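Kinetochore protein Mis16 (Schizosaccharomyces japonicus, PDB 4XYH) binds histone H4 and the CENP-A chaperone Scm3 as a WD-repeat protein, and probably helps to place CENP-A at centromeres. Local coordinates at residues A[31-34]-A[35-39]; A[128-131]-A[132-136]. One frame throughout, in Å; residues are numbered along the deposited sequence.

Contact 1 (A[31-34]-A[35-39]); sequences KLWK and QNVPF
W33 and V37 make an i to i+4 contact along the C-terminal end of helix 19-40, on the outside of the molecule, where one helical turn bonds to the next. The backbone holds the register: Q35 N gives its hydrogen to K31 O at 3.1 Å, and N36 N does the same for L32 O, with the donor in the carbonyl plane. Weaker second bonds run from Q35 N to L32 O and from N36 N to W33 O, a mixed i+3 and i+4 pattern just before the kink at P38, whose ring nitrogen has no hydrogen to give. W33 and V37 make the one face contact between side chains. With chi1 at 172°, CG of W33 points opposite the backbone N and beside the carbonyl carbon, on the side where CG2 of V37 comes over the six-membered ring, 3.7 Å from its centroid and only 11° off the normal. This is a CH-pi contact on one face; the same methyl also rests 3.5 Å from W33 O. The helix is the long N-terminal one of the RBBP4-like histone-binding family, which in relatives lies against the side of the propeller and helps to form the groove for histone H4. W33 ties it to the chain that follows: NE1 is hydrogen-bonded to the hydroxyl of Y41, and the two rings meet steeply. On another side of the helix the contacts are looser. CD1 of L32 touches OE1 of Q35 at 3.6 Å, ND2 of N36 lies 4.0 Å from CG of L32, and the extended K31 passes the Q35 amide with CE 4.2 Å from NE2.

Contact 2 (A[128-131]-A[132-136]); sequences IHHE and GDVNK
G132 faces H130 across a tight loop, and its carbonyl is what the histidine grips: ND1 of H130 donates to G132 O at 2.8 Å, with an N-H...O angle of 152°. The oxygen lies in the imidazole plane, whereas ND1 stands 37° out of the carbonyl plane of G132. The ring gets there because CG of H130 is anti to the backbone N (chi1 -173°), which folds it back over the turn. The backbone of G132 itself takes a shape in which a CB would run into E131 O. A water bridges the start of the loop, donating to H130 O at 2.7 Å and accepting a weak bond from G132 N. D133 follows with its carbonyl oxygen 3.4 Å from CE1 of H130, while OD1 of its carboxylate is hydrogen-bonded to S82 N. The loop joins strand 123-130, the outer strand of one propeller blade, to strand 136-140, the inner strand of the next. H130 probably corresponds to the histidine of the WD-repeat Gly-His motif, and its NE2 bond to T149 OG1 is consistent with the His-Ser/Thr link of that network; the ring of Y157 meets it edge-to-face. V134 then covers one imidazole face, CG2 standing over the centre in a CH-pi contact 3.4 Å from the centroid. Were H130 replaced by an alanine, G132 O and T149 OG1 would probably lose the partner they share, and a gap would be likely to open beneath the V134 methyl.

Overall arrangement
Contact 1 comes first along the chain and closes before contact 2 opens; their centres are 35 Å apart and their nearest atoms about 24 Å. They share no helix or sheet. Residues 31-39 lie on helix 19-40, which runs straight into strand 41-48, and that strand pairs with 406-412 so that the two ends of the chain together close the propeller ring. Residues 128-136 lie nearer the centre of the chain, leaving the blade that ends in strand 123-130 and entering the one that begins with 136-140. One contact thus belongs to the peripheral helix probably used for histone H4, the other to a joint between consecutive blades.

Contact 1 (A[31-34]-A[35-39])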
loop_
_atom_site.group_PDB
_atom_site.type_symbol
_atom_site.label_atom_id
_atom_site.label_comp_id
_atom_site.label_asym_id
_atom_site.label_seq_id
_atom_site.Cartn_x
_atom_site.Cartn_y
_atom_site.Cartn_z
ATOM N N LYS A 31 19.794 -4.416 16.877
ATOM C CA LYS A 31 19.962 -4.586 18.320
ATOM C C LYS A 31 19.931 -3.231 19.038
ATOM O O LYS A 31 19.213 -3.042 20.039
ATOM C CB LYS A 31 21.275 -5.301 18.617
ATOM C CG LYS A 31 21.499 -5.612 20.089
ATOM C CD LYS A 31 22.985 -5.728 20.402
ATOM C CE LYS A 31 23.237 -6.479 21.699
ATOM N NZ LYS A 31 24.702 -6.576 21.977
ATOM N N LEU A 32 20.711 -2.291 18.514
ATOM C CA LEU A 32 20.719 -0.937 19.035
ATOM C C LEU A 32 19.327 -0.310 18.957
ATOM O O LEU A 32 18.854 0.280 19.939
ATOM C CB LEU A 32 21.726 -0.085 18.276
ATOM C CG LEU A 32 22.068 1.236 18.959
ATOM C CD1 LEU A 32 22.396 0.993 20.433
ATOM C CD2 LEU A 32 23.221 1.947 18.242
ATOM N N TRP A 33 18.672 -0.444 17.799
ATOM C CA TRP A 33 17.310 0.070 17.625
ATOM C C TRP A 33 16.371 -0.473 18.717
ATOM O O TRP A 33 15.507 0.240 19.237
ATOM C CB TRP A 33 16.760 -0.290 16.234
ATOM C CG TRP A 33 15.305 0.049 16.070
ATOM C CD1 TRP A 33 14.781 1.250 15.664
ATOM C CD2 TRP A 33 14.184 -0.813 16.313
ATOM N NE1 TRP A 33 13.409 1.187 15.644
ATOM C CE2 TRP A 33 13.018 -0.066 16.040
ATOM C CE3 TRP A 33 14.054 -2.142 16.720
ATOM C CZ2 TRP A 33 11.741 -0.606 16.166
ATOM C CZ3 TRP A 33 12.785 -2.678 16.849
ATOM C CH2 TRP A 33 11.644 -1.910 16.575
ATOM N N LYS A 34 16.548 -1.740 19.057
ATOM C CA LYS A 34 15.707 -2.387 20.055
ATOM C C LYS A 34 15.932 -1.787 21.446
ATOM O O LYS A 34 15.014 -1.715 22.255
ATOM C CB LYS A 34 15.971 -3.893 20.065
ATOM C CG LYS A 34 14.770 -4.733 20.458
ATOM C CD LYS A 34 14.698 -6.016 19.609
ATOM C CE LYS A 34 15.393 -7.193 20.289
ATOM N NZ LYS A 34 14.744 -7.559 21.599
ATOM N N GLN A 35 17.155 -1.352 21.720
ATOM C CA GLN A 35 17.441 -0.702 22.992
ATOM C C GLN A 35 16.847 0.703 23.053
ATOM O O GLN A 35 16.492 1.181 24.132
ATOM C CB GLN A 35 18.949 -0.626 23.234
ATOM C CG GLN A 35 19.621 -1.968 23.471
ATOM C CD GLN A 35 21.137 -1.857 23.493
ATOM O OE1 GLN A 35 21.697 -0.755 23.454
ATOM N NE2 GLN A 35 21.809 -3.003 23.553
ATOM N N ASN A 36 16.748 1.364 21.901
ATOM C CA ASN A 36 16.275 2.741 21.854
ATOM C C ASN A 36 14.766 2.901 21.739
ATOM O O ASN A 36 14.249 4.019 21.808
ATOM C CB ASN A 36 16.928 3.474 20.699
ATOM C CG ASN A 36 18.390 3.693 20.929
ATOM O OD1 ASN A 36 18.841 3.759 22.071
ATOM N ND2 ASN A 36 19.152 3.798 19.848
ATOM N N VAL A 37 14.065 1.793 21.553
ATOM C CA VAL A 37 12.617 1.824 21.377
ATOM C C VAL A 37 11.862 2.640 22.446
ATOM O O VAL A 37 10.967 3.417 22.095
ATOM C CB VAL A 37 12.067 0.361 21.296
ATOM C CG1 VAL A 37 10.666 0.240 21.861
ATOM C CG2 VAL A 37 12.114 -0.122 19.836
ATOM N N PRO A 38 12.236 2.522 23.739
ATOM C CA PRO A 38 11.442 3.320 24.694
ATOM C C PRO A 38 11.567 4.840 24.511
ATOM O O PRO A 38 10.710 5.583 24.997
ATOM C CB PRO A 38 12.002 2.900 26.056
ATOM C CG PRO A 38 12.698 1.582 25.809
ATOM C CD PRO A 38 13.249 1.690 24.427
ATOM N N PHE A 39 12.604 5.288 23.808
ATOM C CA PHE A 39 12.769 6.710 23.501
ATOM C C PHE A 39 12.081 7.125 22.206
ATOM O O PHE A 39 11.976 8.315 21.921
ATOM C CB PHE A 39 14.248 7.091 23.377
ATOM C CG PHE A 39 15.129 6.471 24.415
ATOM C CD1 PHE A 39 14.727 6.400 25.746
ATOM C CD2 PHE A 39 16.361 5.947 24.057
ATOM C CE1 PHE A 39 15.542 5.812 26.690
ATOM C CE2 PHE A 39 17.182 5.370 25.005
ATOM C CZ PHE A 39 16.774 5.303 26.316
#

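Contact 2 (A[128-131]-A[132-136])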
loop_
_atom_site.group_PDB
_atom_site.type_symbol
_atom_site.label_atom_id
_atom_site.label_comp_id
_atom_site.label_asym_id
_atom_site.label_seq_id
_atom_site.Cartn_x
_atom_site.Cartn_y
_atom_site.Cartn_z
ATOM N N ILE A 128 -8.592 -17.826 3.994
ATOM C CA ILE A 128 -9.420 -18.219 2.871
ATOM C C ILE A 128 -8.536 -18.653 1.719
ATOM O O ILE A 128 -7.599 -17.944 1.371
ATOM C CB ILE A 128 -10.339 -17.068 2.418
ATOM C CG1 ILE A 128 -11.093 -16.490 3.620
ATOM C CG2 ILE A 128 -11.273 -17.552 1.317
ATOM C CD1 ILE A 128 -11.448 -15.024 3.488
ATOM N N HIS A 129 -8.840 -19.806 1.121
ATOM C CA HIS A 129 -8.069 -20.284 -0.032
ATOM C C HIS A 129 -7.983 -19.223 -1.122
ATOM O O HIS A 129 -8.992 -18.617 -1.504
ATOM C CB HIS A 129 -8.658 -21.578 -0.603
ATOM C CG HIS A 129 -8.387 -22.782 0.249
ATOM N ND1 HIS A 129 -8.346 -24.063 -0.255
ATOM C CD2 HIS A 129 -8.130 -22.891 1.576
ATOM C CE1 HIS A 129 -8.064 -24.909 0.723
ATOM N NE2 HIS A 129 -7.933 -24.223 1.843
ATOM N N HIS A 130 -6.757 -19.018 -1.596
ATOM C CA HIS A 130 -6.420 -18.028 -2.609
ATOM C C HIS A 130 -5.515 -18.649 -3.682
ATOM O O HIS A 130 -4.595 -19.405 -3.360
ATOM C CB HIS A 130 -5.729 -16.826 -1.952
ATOM C CG HIS A 130 -5.490 -15.679 -2.885
ATOM N ND1 HIS A 130 -4.365 -15.599 -3.686
ATOM C CD2 HIS A 130 -6.221 -14.571 -3.145
ATOM C CE1 HIS A 130 -4.424 -14.486 -4.396
ATOM N NE2 HIS A 130 -5.538 -13.841 -4.093
ATOM N N GLU A 131 -5.784 -18.337 -4.947
ATOM C CA GLU A 131 -4.979 -18.834 -6.075
ATOM C C GLU A 131 -3.735 -17.988 -6.342
ATOM O O GLU A 131 -3.826 -16.847 -6.787
ATOM C CB GLU A 131 -5.812 -18.897 -7.362
ATOM C CG GLU A 131 -7.032 -19.783 -7.260
ATOM C CD GLU A 131 -7.630 -20.145 -8.622
ATOM O OE1 GLU A 131 -7.418 -19.408 -9.619
ATOM O OE2 GLU A 131 -8.325 -21.183 -8.689
ATOM N N GLY A 132 -2.568 -18.555 -6.076
ATOM C CA GLY A 132 -1.332 -17.835 -6.267
ATOM C C GLY A 132 -1.083 -16.926 -5.089
ATOM O O GLY A 132 -1.942 -16.799 -4.197
ATOM N N ASP A 133 0.098 -16.305 -5.087
ATOM C CA ASP A 133 0.478 -15.334 -4.069
ATOM C C ASP A 133 -0.569 -14.231 -3.982
ATOM O O ASP A 133 -1.124 -13.807 -4.999
ATOM C CB ASP A 133 1.839 -14.712 -4.387
ATOM C CG ASP A 133 2.974 -15.737 -4.445
ATOM O OD1 ASP A 133 2.894 -16.774 -3.760
ATOM O OD2 ASP A 133 3.967 -15.488 -5.174
ATOM N N VAL A 134 -0.854 -13.761 -2.777
ATOM C CA VAL A 134 -1.709 -12.597 -2.678
ATOM C C VAL A 134 -0.830 -11.359 -2.911
ATOM O O VAL A 134 -0.209 -10.849 -1.983
ATOM C CB VAL A 134 -2.430 -12.524 -1.325
ATOM C CG1 VAL A 134 -3.374 -11.352 -1.308
ATOM C CG2 VAL A 134 -3.199 -13.818 -1.064
ATOM N N ASN A 135 -0.746 -10.902 -4.160
ATOM C CA ASN A 135 0.096 -9.742 -4.465
ATOM C C ASN A 135 -0.415 -8.475 -3.778
ATOM O O ASN A 135 0.361 -7.706 -3.233
ATOM C CB ASN A 135 0.183 -9.520 -5.969
ATOM C CG ASN A 135 1.230 -10.401 -6.631
ATOM O OD1 ASN A 135 1.868 -11.246 -5.986
ATOM N ND2 ASN A 135 1.428 -10.192 -7.929
ATOM N N LYS A 136 -1.731 -8.283 -3.783
ATOM C CA LYS A 136 -2.332 -7.145 -3.105
ATOM C C LYS A 136 -3.762 -7.487 -2.734
ATOM O O LYS A 136 -4.425 -8.230 -3.451
ATOM C CB LYS A 136 -2.296 -5.876 -3.979
ATOM C CG LYS A 136 -2.759 -4.616 -3.217
ATOM C CD LYS A 136 -2.351 -3.313 -3.884
ATOM C CE LYS A 136 -0.871 -3.005 -3.644
ATOM N NZ LYS A 136 -0.430 -1.846 -4.468
HETATM O O HOH W 1 -2.429 -20.941 -3.796
#